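Local coordinates for protein glycosyl hydrolase, family 38 (Enterococcus faecalis, PDB 5KBP) that probably hydrolyses alpha-mannosidic linkages in carbohydrates, as a metal-binding alpha-mannosidase of glycoside hydrolase family 38, at residues 461-473 and 483-495. Sequence-based numbering, arbitrary orientation.
Sequences VASRIVKEDVRFG and QPYMAKYLTVELS
Arg471 lays its guanidinium flat on the ring of Tyr489. Its CB leaves the strand on the face shared with Ala487 and Tyr489, and a chi1 of 65° sets CG between the backbone N and the carbonyl carbon. The chain then runs extended across the ring. Arg471 CG lies 3.8 Å from Tyr489 CE2, and Arg471 NE is 3.7 Å from the same CE2. Arg471 CZ comes to 3.5 Å from Tyr489 CD2. The two planes are 5° from parallel, a stacked cation-pi pair, with NH2 over the middle of the ring. Arg471 NH1 turns back along its own strand and bonds Asp469 OD2 at 2.8 Å, in the guanidinium plane and on the anti lone pair. A second salt bridge from NH1, to Glu423, helps fix the group's rotation. Beyond Arg471, Gly473 packs over one face of the Tyr485 ring, its CA making a CH-pi contact.

Near the other end, Arg464 and Glu493 run side by side. Arg464 NH2 lies 2.8 Å from Glu493 OE1, and Arg464 NE bonds the same oxygen. The guanidinium and carboxylate planes are 58° apart.

On the other face of the sheet, with Val470 and Met486, the Ile465 side chain crosses that of Leu490 at about a right angle. Glu468 OE2 and Lys488 NZ form a longer salt bridge of 3.4 Å; Thr448 hydrogen-bonds both side chains. Helix 436-445 packs on Val470 and Met486, while Phe763 of the second subunit meets the Phe472 ring edge-to-face.

Val466 and Lys467 together face Thr491: Val466 N bonds Thr491 O at 2.8 Å, and Thr491 N bonds Lys467 O. This is a classic beta bulge in an antiparallel beta hairpin, whose strand 483-499 is the middle one of a three-stranded sheet with 416-430 and 463-475.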
# COMPACT_ATOMS: atom_id res chain seq x y z
N VAL A 461 22.93 -24.17 32.48
CA VAL A 461 23.58 -23.41 31.42
C VAL A 461 23.78 -21.98 31.90
O VAL A 461 22.89 -21.39 32.52
CB VAL A 461 22.75 -23.45 30.12
CG1 VAL A 461 23.49 -22.74 28.99
CG2 VAL A 461 22.44 -24.89 29.74
N ALA A 462 24.95 -21.42 31.61
CA ALA A 462 25.25 -20.06 32.02
C ALA A 462 24.32 -19.08 31.31
O ALA A 462 24.07 -19.18 30.11
CB ALA A 462 26.70 -19.71 31.71
N SER A 463 23.80 -18.12 32.07
CA SER A 463 22.84 -17.15 31.53
C SER A 463 22.84 -15.91 32.41
O SER A 463 23.57 -15.82 33.40
CB SER A 463 21.44 -17.76 31.42
OG SER A 463 20.88 -17.95 32.70
N ARG A 464 21.99 -14.95 32.04
CA ARG A 464 21.81 -13.72 32.80
C ARG A 464 20.40 -13.21 32.55
O ARG A 464 19.96 -13.14 31.40
CB ARG A 464 22.84 -12.66 32.40
CG ARG A 464 22.71 -11.35 33.15
CD ARG A 464 23.77 -10.34 32.72
NE ARG A 464 23.56 -9.86 31.36
CZ ARG A 464 22.89 -8.75 31.06
NH1 ARG A 464 22.37 -8.00 32.02
NH2 ARG A 464 22.75 -8.38 29.79
N ILE A 465 19.70 -12.86 33.63
CA ILE A 465 18.35 -12.31 33.52
C ILE A 465 18.48 -10.85 33.10
O ILE A 465 18.99 -10.02 33.85
CB ILE A 465 17.58 -12.45 34.84
CG1 ILE A 465 17.45 -13.92 35.22
CG2 ILE A 465 16.21 -11.79 34.72
CD1 ILE A 465 16.79 -14.78 34.16
N VAL A 466 18.01 -10.54 31.89
CA VAL A 466 18.16 -9.19 31.35
C VAL A 466 17.09 -8.26 31.93
O VAL A 466 17.41 -7.22 32.52
CB VAL A 466 18.10 -9.21 29.82
CG1 VAL A 466 18.18 -7.80 29.26
CG2 VAL A 466 19.23 -10.07 29.27
N LYS A 467 15.82 -8.62 31.76
CA LYS A 467 14.73 -7.76 32.21
C LYS A 467 13.47 -8.59 32.37
O LYS A 467 13.37 -9.71 31.86
CB LYS A 467 14.49 -6.61 31.23
CG LYS A 467 14.22 -7.06 29.80
CD LYS A 467 14.03 -5.88 28.87
CE LYS A 467 13.79 -6.34 27.44
NZ LYS A 467 13.59 -5.19 26.51
N GLU A 468 12.51 -8.02 33.09
CA GLU A 468 11.18 -8.59 33.22
C GLU A 468 10.16 -7.61 32.64
O GLU A 468 10.43 -6.42 32.51
CB GLU A 468 10.84 -8.90 34.69
CG GLU A 468 10.36 -7.69 35.48
CD GLU A 468 9.98 -8.04 36.90
OE1 GLU A 468 10.64 -8.92 37.49
OE2 GLU A 468 9.02 -7.44 37.43
N ASP A 469 8.99 -8.14 32.30
CA ASP A 469 7.96 -7.31 31.69
C ASP A 469 6.59 -7.90 31.99
O ASP A 469 6.40 -9.12 31.92
CB ASP A 469 8.16 -7.18 30.18
CG ASP A 469 7.43 -5.99 29.59
OD1 ASP A 469 7.24 -5.00 30.32
OD2 ASP A 469 7.06 -6.04 28.40
N VAL A 470 5.64 -7.03 32.34
CA VAL A 470 4.25 -7.40 32.53
C VAL A 470 3.42 -6.61 31.53
O VAL A 470 3.38 -5.37 31.60
CB VAL A 470 3.77 -7.13 33.97
CG1 VAL A 470 2.29 -7.42 34.09
CG2 VAL A 470 4.57 -7.96 34.96
N ARG A 471 2.78 -7.31 30.60
CA ARG A 471 2.01 -6.65 29.55
C ARG A 471 0.83 -7.54 29.17
O ARG A 471 0.73 -8.70 29.57
CB ARG A 471 2.88 -6.36 28.33
CG ARG A 471 3.38 -7.61 27.63
CD ARG A 471 4.14 -7.29 26.35
NE ARG A 471 4.68 -8.49 25.74
CZ ARG A 471 5.90 -8.96 25.98
NH1 ARG A 471 6.71 -8.33 26.82
NH2 ARG A 471 6.32 -10.07 25.37
N PHE A 472 -0.05 -6.97 28.36
CA PHE A 472 -1.18 -7.70 27.81
C PHE A 472 -0.72 -8.60 26.67
O PHE A 472 0.25 -8.29 25.96
CB PHE A 472 -2.26 -6.72 27.33
CG PHE A 472 -3.16 -7.28 26.27
CD1 PHE A 472 -4.23 -8.09 26.61
CD2 PHE A 472 -2.96 -6.97 24.93
CE1 PHE A 472 -5.07 -8.60 25.63
CE2 PHE A 472 -3.79 -7.47 23.95
CZ PHE A 472 -4.85 -8.29 24.30
N GLY A 473 -1.41 -9.72 26.50
CA GLY A 473 -1.12 -10.65 25.43
C GLY A 473 -2.34 -11.50 25.14
O GLY A 473 -3.29 -11.55 25.92
N GLN A 483 -7.89 -15.76 23.02
CA GLN A 483 -7.66 -15.97 24.45
C GLN A 483 -6.83 -14.82 25.01
O GLN A 483 -5.60 -14.83 24.94
CB GLN A 483 -6.96 -17.31 24.69
CG GLN A 483 -7.73 -18.52 24.19
CD GLN A 483 -6.91 -19.79 24.26
OE1 GLN A 483 -5.69 -19.74 24.37
NE2 GLN A 483 -7.59 -20.93 24.19
N PRO A 484 -7.48 -13.81 25.58
CA PRO A 484 -6.75 -12.68 26.15
C PRO A 484 -6.27 -12.95 27.56
O PRO A 484 -6.89 -13.69 28.33
CB PRO A 484 -7.78 -11.55 26.13
CG PRO A 484 -9.08 -12.27 26.35
CD PRO A 484 -8.94 -13.62 25.68
N TYR A 485 -5.15 -12.32 27.92
CA TYR A 485 -4.56 -12.53 29.23
C TYR A 485 -3.58 -11.41 29.56
O TYR A 485 -3.15 -10.66 28.68
CB TYR A 485 -3.85 -13.89 29.32
CG TYR A 485 -2.80 -14.12 28.25
CD1 TYR A 485 -1.51 -13.63 28.40
CD2 TYR A 485 -3.10 -14.84 27.10
CE1 TYR A 485 -0.55 -13.84 27.43
CE2 TYR A 485 -2.15 -15.05 26.13
CZ TYR A 485 -0.87 -14.56 26.30
OH TYR A 485 0.08 -14.77 25.33
N MET A 486 -3.25 -11.32 30.84
CA MET A 486 -2.10 -10.55 31.31
C MET A 486 -0.99 -11.53 31.66
O MET A 486 -1.23 -12.53 32.34
CB MET A 486 -2.47 -9.70 32.53
CG MET A 486 -3.44 -8.57 32.24
SD MET A 486 -2.74 -7.34 31.13
CE MET A 486 -3.90 -6.00 31.34
N ALA A 487 0.22 -11.24 31.20
CA ALA A 487 1.34 -12.16 31.37
C ALA A 487 2.56 -11.43 31.90
O ALA A 487 2.68 -10.20 31.80
CB ALA A 487 1.69 -12.86 30.05
N LYS A 488 3.47 -12.21 32.47
CA LYS A 488 4.77 -11.72 32.91
C LYS A 488 5.85 -12.46 32.13
O LYS A 488 5.82 -13.69 32.04
CB LYS A 488 4.97 -11.93 34.42
CG LYS A 488 6.22 -11.27 34.97
CD LYS A 488 6.19 -11.22 36.49
CE LYS A 488 7.32 -10.36 37.03
NZ LYS A 488 7.22 -10.18 38.50
N TYR A 489 6.78 -11.71 31.56
CA TYR A 489 7.80 -12.26 30.68
C TYR A 489 9.18 -12.02 31.27
O TYR A 489 9.46 -10.95 31.83
CB TYR A 489 7.72 -11.65 29.28
CG TYR A 489 6.42 -11.93 28.58
CD1 TYR A 489 6.26 -13.07 27.81
CD2 TYR A 489 5.35 -11.05 28.68
CE1 TYR A 489 5.07 -13.33 27.16
CE2 TYR A 489 4.16 -11.30 28.04
CZ TYR A 489 4.02 -12.44 27.28
OH TYR A 489 2.83 -12.70 26.63
N LEU A 490 10.05 -13.01 31.14
CA LEU A 490 11.44 -12.91 31.56
C LEU A 490 12.33 -13.02 30.33
O LEU A 490 12.12 -13.89 29.48
CB LEU A 490 11.79 -14.01 32.57
CG LEU A 490 12.91 -13.65 33.55
CD1 LEU A 490 12.59 -12.34 34.25
CD2 LEU A 490 13.11 -14.76 34.56
N THR A 491 13.31 -12.12 30.24
CA THR A 491 14.23 -12.06 29.10
C THR A 491 15.57 -12.63 29.55
O THR A 491 16.26 -12.03 30.37
CB THR A 491 14.37 -10.63 28.60
OG1 THR A 491 13.10 -10.16 28.13
CG2 THR A 491 15.38 -10.55 27.48
N VAL A 492 15.93 -13.79 29.00
CA VAL A 492 17.13 -14.52 29.40
C VAL A 492 18.17 -14.40 28.30
O VAL A 492 17.83 -14.45 27.11
CB VAL A 492 16.80 -16.00 29.70
CG1 VAL A 492 18.04 -16.72 30.21
CG2 VAL A 492 15.66 -16.10 30.70
N GLU A 493 19.43 -14.24 28.69
CA GLU A 493 20.54 -14.06 27.77
C GLU A 493 21.39 -15.32 27.77
O GLU A 493 21.87 -15.75 28.82
CB GLU A 493 21.37 -12.84 28.16
CG GLU A 493 22.29 -12.33 27.06
CD GLU A 493 22.98 -11.04 27.45
OE1 GLU A 493 23.32 -10.87 28.64
OE2 GLU A 493 23.18 -10.18 26.56
N LEU A 494 21.58 -15.92 26.59
CA LEU A 494 22.38 -17.12 26.44
C LEU A 494 23.57 -16.85 25.53
O LEU A 494 23.51 -16.01 24.63
CB LEU A 494 21.54 -18.28 25.87
CG LEU A 494 20.40 -18.82 26.72
CD1 LEU A 494 19.76 -20.03 26.06
CD2 LEU A 494 20.89 -19.18 28.12
N SER A 495 24.65 -17.58 25.77
CA SER A 495 25.87 -17.50 24.97
C SER A 495 25.98 -18.79 24.15
O SER A 495 26.40 -19.82 24.67
CB SER A 495 27.10 -17.29 25.85
OG SER A 495 28.28 -17.22 25.07